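Local coordinates for protein sortase B (Listeria monocytogenes serovar 1/2a, PDB 5JCV) that acts as a transpeptidase that cleaves the C-terminal sorting signal of surface proteins and joins them covalently to the cell wall through a thioester-linked intermediate, at residues G51-D56 and T68-H73; T162-D167 and R176-G181; I25-L30 and G78-D83. All coordinates share one frame; numbering follows the deposited sequence.

Contact 1: residues G51-D56 and T68-H73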
loop_
_atom_site.group_PDB
_atom_site.type_symbol
_atom_site.label_atom_id
_atom_site.label_comp_id
_atom_site.label_asym_id
_atom_site.label_seq_id
_atom_site.Cartn_x
_atom_site.Cartn_y
_atom_site.Cartn_z
ATOM N N GLY A 51 1.289 21.546 -4.860
ATOM C CA GLY A 51 2.002 20.337 -4.486
ATOM C C GLY A 51 1.022 19.257 -4.123
ATOM O O GLY A 51 -0.048 19.185 -4.686
ATOM N N SER A 52 1.427 18.425 -3.183
ATOM C CA SER A 52 0.662 17.345 -2.643
ATOM C C SER A 52 0.819 17.326 -1.150
ATOM O O SER A 52 1.734 17.933 -0.621
ATOM C CB SER A 52 1.226 16.012 -3.153
ATOM O OG SER A 52 1.010 15.930 -4.543
ATOM N N ILE A 53 -0.064 16.588 -0.489
ATOM C CA ILE A 53 0.147 16.146 0.893
ATOM C C ILE A 53 1.173 15.025 0.917
ATOM O O ILE A 53 1.065 14.068 0.131
ATOM C CB ILE A 53 -1.162 15.634 1.540
ATOM C CG1 ILE A 53 -2.310 16.654 1.419
ATOM C CG2 ILE A 53 -0.913 15.255 2.986
ATOM C CD1 ILE A 53 -1.992 18.070 1.921
ATOM N N PHE A 54 2.179 15.117 1.792
ATOM C CA PHE A 54 3.217 14.103 1.757
ATOM C C PHE A 54 3.821 13.771 3.103
ATOM O O PHE A 54 3.908 14.607 3.986
ATOM C CB PHE A 54 4.357 14.491 0.756
ATOM C CG PHE A 54 5.171 15.704 1.161
ATOM C CD1 PHE A 54 6.331 15.566 1.897
ATOM C CD2 PHE A 54 4.757 16.986 0.816
ATOM C CE1 PHE A 54 7.093 16.680 2.254
ATOM C CE2 PHE A 54 5.497 18.097 1.171
ATOM C CZ PHE A 54 6.685 17.947 1.881
ATOM N N LYS A 55 4.284 12.536 3.208
ATOM C CA LYS A 55 4.829 12.015 4.418
ATOM C C LYS A 55 6.311 12.288 4.404
ATOM O O LYS A 55 6.979 12.157 3.353
ATOM C CB LYS A 55 4.547 10.503 4.516
ATOM C CG LYS A 55 4.965 9.890 5.859
ATOM C CD LYS A 55 5.047 8.365 5.856
ATOM C CE LYS A 55 3.716 7.692 6.072
ATOM N NZ LYS A 55 3.753 6.172 6.175
ATOM N N ASP A 56 6.820 12.658 5.573
ATOM C CA ASP A 56 8.223 12.958 5.762
ATOM C C ASP A 56 9.039 11.773 5.305
ATOM O O ASP A 56 8.749 10.660 5.685
ATOM C CB ASP A 56 8.521 13.210 7.249
ATOM C CG ASP A 56 9.889 13.813 7.479
ATOM O OD1 ASP A 56 10.918 13.140 7.280
ATOM O OD2 ASP A 56 9.946 14.993 7.872
ATOM N N THR A 68 5.338 10.260 13.135
ATOM C CA THR A 68 5.178 10.276 11.713
ATOM C C THR A 68 4.616 11.664 11.330
ATOM O O THR A 68 3.568 12.103 11.871
ATOM C CB THR A 68 4.142 9.193 11.331
ATOM O OG1 THR A 68 4.567 7.894 11.816
ATOM C CG2 THR A 68 3.919 9.143 9.852
ATOM N N ILE A 69 5.280 12.341 10.390
ATOM C CA ILE A 69 4.923 13.715 10.026
ATOM C C ILE A 69 4.420 13.793 8.595
ATOM O O ILE A 69 5.040 13.261 7.652
ATOM C CB ILE A 69 6.117 14.672 10.215
ATOM C CG1 ILE A 69 6.627 14.632 11.667
ATOM C CG2 ILE A 69 5.761 16.120 9.874
ATOM C CD1 ILE A 69 8.092 14.972 11.766
ATOM N N ILE A 70 3.290 14.473 8.456
ATOM C CA ILE A 70 2.641 14.693 7.191
ATOM C C ILE A 70 2.579 16.221 6.960
ATOM O O ILE A 70 2.079 16.982 7.804
ATOM C CB ILE A 70 1.185 14.135 7.203
ATOM C CG1 ILE A 70 1.102 12.695 7.726
ATOM C CG2 ILE A 70 0.609 14.167 5.797
ATOM C CD1 ILE A 70 1.966 11.699 6.942
ATOM N N TYR A 71 3.008 16.627 5.782
ATOM C CA TYR A 71 3.184 17.986 5.420
ATOM C C TYR A 71 2.216 18.371 4.310
ATOM O O TYR A 71 1.830 17.531 3.499
ATOM C CB TYR A 71 4.609 18.177 4.868
ATOM C CG TYR A 71 5.729 17.960 5.854
ATOM C CD1 TYR A 71 5.981 18.874 6.888
ATOM C CD2 TYR A 71 6.558 16.876 5.732
ATOM C CE1 TYR A 71 7.006 18.672 7.793
ATOM C CE2 TYR A 71 7.590 16.662 6.621
ATOM C CZ TYR A 71 7.812 17.568 7.626
ATOM O OH TYR A 71 8.825 17.335 8.473
ATOM N N GLY A 72 1.826 19.643 4.260
ATOM C CA GLY A 72 1.070 20.169 3.113
ATOM C C GLY A 72 1.160 21.682 3.101
ATOM O O GLY A 72 1.452 22.263 4.118
ATOM N N HIS A 73 0.935 22.326 1.959
ATOM C CA HIS A 73 0.942 23.792 1.912
ATOM C C HIS A 73 -0.235 24.367 2.641
ATOM O O HIS A 73 -1.329 23.798 2.674
ATOM C CB HIS A 73 0.879 24.306 0.482
ATOM C CG HIS A 73 2.187 24.265 -0.235
ATOM N ND1 HIS A 73 3.234 25.095 0.094
ATOM C CD2 HIS A 73 2.616 23.513 -1.279
ATOM C CE1 HIS A 73 4.257 24.846 -0.707
ATOM N NE2 HIS A 73 3.909 23.882 -1.540
HETATM O O HOH W 1 0.704 20.709 -0.426
#
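Tyr71 lies across Phe54 and ends on the carboxylate of Asp56, so one side chain touches two residues of segment 51-56 in turn. Its CB sits over one face of the Phe54 ring, 3.8 Å from the ring centroid and 19° off the normal, a CH-pi contact. With CG anti to the carbonyl carbon (chi1 -65°), the ring leans on toward Asp56. Tyr71 CD2 comes within 3.5 Å of Phe54 CE1, and the two ring planes are inclined by 38°, neither stacked nor edge-to-face. Further along, Tyr71 CE2 packs on Asp56 CB at 3.6 Å. At the tip, Tyr71 OH donates to Asp56 OD2 over 2.7 Å, and the acceptor is approached nearly along its C-O direction. The other oxygen, OD1, forms a salt bridge with Arg58, so both carboxylate oxygens of Asp56 are engaged. One face of the Tyr71 ring is also covered by CG2 of Ile69, from its own strand.

These residues belong to an antiparallel beta hairpin of the beta-barrel sortase domain of this membrane protein, with Phe54 and Tyr71 as a hydrogen-bonded pair: Phe54 N to Tyr71 O and Tyr71 N to Phe54 O close a two-bond ring. Asp56 N to Ile69 O, 2.8 Å, extends the ladder. The opposite sheet face carries Lys55 and Ile70, whose CD1 touches Lys55 CG at 3.7 Å. Ile70 also meets Ile53, methyl to methyl, with a tight 3.4 Å between their CG2 atoms. Toward the end of the hairpin a water accepts from His73 N and donates weakly to Ser52 O.

Contact 2: residues T162-D167 and R176-G181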
loop_
_atom_site.group_PDB
_atom_site.type_symbol
_atom_site.label_atom_id
_atom_site.label_comp_id
_atom_site.label_asym_id
_atom_site.label_seq_id
_atom_site.Cartn_x
_atom_site.Cartn_y
_atom_site.Cartn_z
ATOM N N THR A 162 1.826 13.722 13.304
ATOM C CA THR A 162 1.913 15.174 13.310
ATOM C C THR A 162 1.492 15.642 11.939
ATOM O O THR A 162 2.043 15.186 10.908
ATOM C CB THR A 162 3.363 15.659 13.569
ATOM O OG1 THR A 162 3.847 15.118 14.798
ATOM C CG2 THR A 162 3.439 17.156 13.666
ATOM N N LEU A 163 0.506 16.532 11.919
ATOM C CA LEU A 163 0.162 17.217 10.714
ATOM C C LEU A 163 0.759 18.631 10.782
ATOM O O LEU A 163 0.587 19.334 11.768
ATOM C CB LEU A 163 -1.348 17.251 10.573
ATOM C CG LEU A 163 -2.084 15.928 10.597
ATOM C CD1 LEU A 163 -3.528 16.202 10.324
ATOM C CD2 LEU A 163 -1.620 14.889 9.594
ATOM N N SER A 164 1.456 19.045 9.732
ATOM C CA SER A 164 2.107 20.370 9.716
ATOM C C SER A 164 2.081 21.024 8.363
ATOM O O SER A 164 2.309 20.361 7.332
ATOM C CB SER A 164 3.556 20.208 10.099
ATOM O OG SER A 164 4.283 21.431 10.102
ATOM N N THR A 165 1.839 22.328 8.350
ATOM C CA THR A 165 1.963 23.088 7.127
ATOM C C THR A 165 3.461 23.249 6.890
ATOM O O THR A 165 4.253 23.045 7.793
ATOM C CB THR A 165 1.241 24.462 7.174
ATOM O OG1 THR A 165 1.771 25.281 8.217
ATOM C CG2 THR A 165 -0.278 24.286 7.430
ATOM N N CYS A 166 3.820 23.613 5.676
ATOM C CA CYS A 166 5.199 23.734 5.224
ATOM C C CYS A 166 5.138 24.671 4.016
ATOM O O CYS A 166 4.503 24.314 3.021
ATOM C CB CYS A 166 5.712 22.355 4.740
ATOM S SG CYS A 166 7.509 22.301 4.667
ATOM N N ASP A 167 5.767 25.839 4.066
ATOM C CA ASP A 167 5.666 26.819 2.927
ATOM C C ASP A 167 6.962 27.501 2.608
ATOM O O ASP A 167 7.736 26.875 1.874
ATOM C CB ASP A 167 4.522 27.817 3.123
ATOM C CG ASP A 167 3.139 27.132 3.098
ATOM O OD1 ASP A 167 2.595 26.853 2.041
ATOM O OD2 ASP A 167 2.602 26.845 4.144
ATOM N N ARG A 176 4.068 27.999 10.921
ATOM C CA ARG A 176 3.414 26.753 10.585
ATOM C C ARG A 176 2.306 26.455 11.584
ATOM O O ARG A 176 2.375 26.857 12.734
ATOM C CB ARG A 176 4.395 25.616 10.643
ATOM C CG ARG A 176 5.550 25.782 9.673
ATOM C CD ARG A 176 6.488 24.616 9.907
ATOM N NE ARG A 176 7.575 24.616 8.946
ATOM C CZ ARG A 176 8.500 23.665 8.867
ATOM N NH1 ARG A 176 8.488 22.621 9.699
ATOM N NH2 ARG A 176 9.448 23.781 7.955
HETATM N N MSE A 177 1.293 25.745 11.112
HETATM C CA MSE A 177 0.237 25.226 11.954
HETATM C C MSE A 177 0.526 23.752 12.167
HETATM O O MSE A 177 0.939 23.050 11.258
HETATM C CB MSE A 177 -1.071 25.511 11.220
HETATM C CG MSE A 177 -2.243 25.008 12.010
HETATM SE SE MSE A 177 -2.468 26.232 13.533
HETATM C CE MSE A 177 -3.178 24.864 14.698
ATOM N N VAL A 178 0.341 23.281 13.386
ATOM C CA VAL A 178 0.726 21.917 13.738
ATOM C C VAL A 178 -0.376 21.271 14.558
ATOM O O VAL A 178 -0.874 21.870 15.484
ATOM C CB VAL A 178 2.021 21.870 14.557
ATOM C CG1 VAL A 178 2.358 20.417 14.898
ATOM C CG2 VAL A 178 3.157 22.500 13.791
ATOM N N ILE A 179 -0.720 20.048 14.207
ATOM C CA ILE A 179 -1.693 19.245 14.944
ATOM C C ILE A 179 -0.994 17.940 15.226
ATOM O O ILE A 179 -0.389 17.366 14.325
ATOM C CB ILE A 179 -2.907 18.938 14.048
ATOM C CG1 ILE A 179 -3.523 20.247 13.584
ATOM C CG2 ILE A 179 -3.946 18.093 14.739
ATOM C CD1 ILE A 179 -4.090 21.066 14.704
ATOM N N GLN A 180 -1.025 17.501 16.471
ATOM C CA GLN A 180 -0.489 16.216 16.818
ATOM C C GLN A 180 -1.499 15.292 17.542
ATOM O O GLN A 180 -2.281 15.724 18.395
ATOM C CB GLN A 180 0.739 16.427 17.657
ATOM C CG GLN A 180 1.788 17.224 16.935
ATOM C CD GLN A 180 3.006 17.359 17.774
ATOM O OE1 GLN A 180 2.963 18.041 18.788
ATOM N NE2 GLN A 180 4.100 16.680 17.384
ATOM N N GLY A 181 -1.496 14.026 17.156
ATOM C CA GLY A 181 -2.482 13.115 17.651
ATOM C C GLY A 181 -1.886 11.760 17.988
ATOM O O GLY A 181 -0.862 11.379 17.434
#
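Thr162 and Gln180 lie side by side and point the same way, so the Gln180 amide, turned about its last bond (chi3 -69°), reaches the threonine hydroxyl. NE2 donates to Thr162 OG1 over 3.0 Å, almost straight at 174° and in the amide plane. Both ends have further partners: Thr162 OG1 bonds to Asn67, while the Gln180 amide meets Tyr138 and Tyr116. Thr162 also turns CG2 obliquely onto Val178 CG1, 3.6 Å away on the same sheet face.

On the other face, Leu163 and Ile179 oppose each other through their CB atoms, and their backbones form the hydrogen-bonded pair of this antiparallel hairpin. At the far end a side chain takes over from the backbone: Thr165 OG1, held between N and the carbonyl carbon (chi1 60°), accepts from Met177 N at 3.0 Å, while Thr165 N still donates to Met177 O.

Arg176 runs extended past Thr165 O, with CD 3.5 Å from that oxygen, and presents one guanidinium face to Cys166 SG, 4.1 Å from NH2. This is probably the Cys-Arg pairing of the sortase active site. Ser164 OG donates to Thr165 O, and Tyr124 joins the group by bonding to both Ser164 OG and Arg176 NH1. The hairpin lies between strand 67-72, beside 162-165, and strand 107-118, beside 176-181; Val115 of strand 107-118 packs on Met177 and Ile179.

Contact 3: residues I25-L30 and G78-D83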
loop_
_atom_site.group_PDB
_atom_site.type_symbol
_atom_site.label_atom_id
_atom_site.label_comp_id
_atom_site.label_asym_id
_atom_site.label_seq_id
_atom_site.Cartn_x
_atom_site.Cartn_y
_atom_site.Cartn_z
ATOM N N ILE A 25 -9.637 18.691 3.717
ATOM C CA ILE A 25 -8.508 17.750 3.836
ATOM C C ILE A 25 -9.042 16.321 3.680
ATOM O O ILE A 25 -9.630 15.741 4.610
ATOM C CB ILE A 25 -7.767 17.866 5.173
ATOM C CG1 ILE A 25 -7.145 19.246 5.265
ATOM C CG2 ILE A 25 -6.661 16.791 5.242
ATOM C CD1 ILE A 25 -6.676 19.620 6.650
ATOM N N ASP A 26 -8.919 15.823 2.460
ATOM C CA ASP A 26 -9.414 14.514 2.071
ATOM C C ASP A 26 -8.541 14.175 0.881
ATOM O O ASP A 26 -8.922 14.408 -0.253
ATOM C CB ASP A 26 -10.883 14.601 1.673
ATOM C CG ASP A 26 -11.516 13.205 1.411
ATOM O OD1 ASP A 26 -10.815 12.148 1.456
ATOM O OD2 ASP A 26 -12.732 13.183 1.187
ATOM N N TYR A 27 -7.307 13.746 1.150
ATOM C CA TYR A 27 -6.301 13.753 0.139
ATOM C C TYR A 27 -5.442 12.488 0.207
ATOM O O TYR A 27 -5.313 11.869 1.283
ATOM C CB TYR A 27 -5.374 14.964 0.309
ATOM C CG TYR A 27 -5.964 16.350 0.038
ATOM C CD1 TYR A 27 -6.451 16.690 -1.216
ATOM C CD2 TYR A 27 -5.933 17.353 1.026
ATOM C CE1 TYR A 27 -6.949 17.964 -1.475
ATOM C CE2 TYR A 27 -6.428 18.622 0.774
ATOM C CZ TYR A 27 -6.928 18.934 -0.481
ATOM O OH TYR A 27 -7.442 20.197 -0.738
ATOM N N PRO A 28 -4.858 12.106 -0.942
ATOM C CA PRO A 28 -3.841 11.098 -0.960
ATOM C C PRO A 28 -2.588 11.637 -0.297
ATOM O O PRO A 28 -2.307 12.852 -0.361
ATOM C CB PRO A 28 -3.622 10.855 -2.450
ATOM C CG PRO A 28 -3.908 12.193 -3.058
ATOM C CD PRO A 28 -5.134 12.607 -2.299
ATOM N N ILE A 29 -1.907 10.749 0.417
ATOM C CA ILE A 29 -0.606 11.044 0.994
ATOM C C ILE A 29 0.460 10.482 0.100
ATOM O O ILE A 29 0.521 9.259 -0.114
ATOM C CB ILE A 29 -0.428 10.418 2.386
ATOM C CG1 ILE A 29 -1.592 10.859 3.284
ATOM C CG2 ILE A 29 0.938 10.790 2.955
ATOM C CD1 ILE A 29 -1.440 10.507 4.738
ATOM N N LEU A 30 1.320 11.361 -0.389
ATOM C CA LEU A 30 2.415 10.961 -1.251
ATOM C C LEU A 30 3.715 10.904 -0.469
ATOM O O LEU A 30 3.707 11.205 0.701
ATOM C CB LEU A 30 2.467 11.856 -2.505
ATOM C CG LEU A 30 1.321 11.328 -3.409
ATOM C CD1 LEU A 30 -0.009 12.069 -3.196
ATOM C CD2 LEU A 30 1.694 11.284 -4.883
ATOM N N GLY A 78 -7.408 28.039 0.333
ATOM C CA GLY A 78 -8.091 27.166 1.295
ATOM C C GLY A 78 -7.883 25.666 1.096
ATOM O O GLY A 78 -8.397 24.847 1.880
ATOM N N SER A 79 -7.099 25.291 0.089
ATOM C CA SER A 79 -6.814 23.864 -0.159
ATOM C C SER A 79 -5.642 23.354 0.641
ATOM O O SER A 79 -4.983 24.107 1.382
ATOM C CB SER A 79 -6.567 23.629 -1.661
ATOM O OG SER A 79 -5.518 24.435 -2.147
HETATM N N MSE A 80 -5.358 22.066 0.450
HETATM C CA MSE A 80 -4.204 21.398 1.059
HETATM C C MSE A 80 -4.395 21.492 2.548
HETATM O O MSE A 80 -5.464 21.113 3.037
HETATM C CB MSE A 80 -2.866 21.885 0.474
HETATM C CG MSE A 80 -2.866 21.891 -1.055
HETATM SE SE MSE A 80 -3.541 20.204 -1.898
HETATM C CE MSE A 80 -2.137 19.041 -1.367
ATOM N N PHE A 81 -3.399 21.978 3.287
ATOM C CA PHE A 81 -3.473 22.058 4.746
ATOM C C PHE A 81 -3.896 23.408 5.278
ATOM O O PHE A 81 -3.802 23.665 6.481
ATOM C CB PHE A 81 -2.166 21.642 5.358
ATOM C CG PHE A 81 -2.042 20.167 5.628
ATOM C CD1 PHE A 81 -3.047 19.245 5.273
ATOM C CD2 PHE A 81 -0.871 19.673 6.211
ATOM C CE1 PHE A 81 -2.906 17.890 5.555
ATOM C CE2 PHE A 81 -0.735 18.329 6.496
ATOM C CZ PHE A 81 -1.748 17.439 6.139
ATOM N N ALA A 82 -4.452 24.267 4.441
ATOM C CA ALA A 82 -4.986 25.525 5.007
ATOM C C ALA A 82 -5.979 25.274 6.133
ATOM O O ALA A 82 -6.057 26.081 7.083
ATOM C CB ALA A 82 -5.614 26.409 3.936
ATOM N N ASP A 83 -6.758 24.175 6.060
ATOM C CA ASP A 83 -7.798 23.965 7.083
ATOM C C ASP A 83 -7.277 23.521 8.458
ATOM O O ASP A 83 -8.050 23.483 9.423
ATOM C CB ASP A 83 -8.902 23.023 6.579
ATOM C CG ASP A 83 -9.947 23.752 5.710
ATOM O OD1 ASP A 83 -9.942 25.025 5.650
ATOM O OD2 ASP A 83 -10.754 23.035 5.064
#
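Met80, with a positive phi of 61° at the second position of a type II' beta turn, a place most often taken by glycine, turns its backbone N-H onto the phenol oxygen of Tyr27. The N to OH distance is 3.0 Å and the bond is fairly straight, at 161°. In this way a loop that follows strand 67-72 of the sortase beta-barrel is fastened to strand 26-30 through a side chain instead of through strand pairing. The turn itself runs from Ser79 to Ala82 and is closed by Ala82 N donating to Ser79 O.

The same two residues meet a second time. Met80, present as selenomethionine, sends its CB away from the strand, but the chain curls back at chi2 (-48°) and chi3 and lays SE over one face of the Tyr27 ring. SE is 4.2 Å from the ring centroid, set toward the rim, in a Met-aromatic contact. Backbone atoms of Met80 follow the ring as well, with its O 3.5 Å from Tyr27 CE2. Tyr27 is therefore held at its hydroxyl and over one face, while Leu4 of the second subunit also packs on it.

The same carbonyl oxygen, Met80 O, lies 3.4 Å from Ile25 CG1. The apolar part of the contact is Ile25 against Phe81: their side chains cross at about a right angle, with Ile25 CD1 against Phe81 CD1 and Ile25 CG2 against Phe81 CE1, each at 3.9 Å. Leu18 of strand 14-19 touches both Ile25 and Phe81, which places this patch against the next strand of the barrel. Asp83 passes Ile25 in the opposite direction, its CB 4.1 Å from Ile25 CD1, and its OD2 accepts a hydrogen bond from the backbone N of Glu24.

Overall arrangement
All three contacts reach one sheet, in which strands 26-30, 53-55, 67-72, 160-165 and 176-182 are successive neighbours. The centre of contact 1 is about 9 Å from those of contacts 2 and 3, which are about 12 Å apart. Ile53 O to Leu30 N, 2.8 Å, links contacts 1 and 3, as does His73 O to Phe81 N, also 2.8 Å. Thr68 O to Thr162 N joins contacts 1 and 2, and His73 ND1 meets Asp167 OD1 at 2.7 Å. His73, Cys166 and Arg176 match the sortase His-Cys-Arg set, with Cys166 SG 6.9 Å from His73 ND1, so contacts 1 and 2 probably frame the active site; Phe81 of contact 3 packs against Ser164 and Thr165.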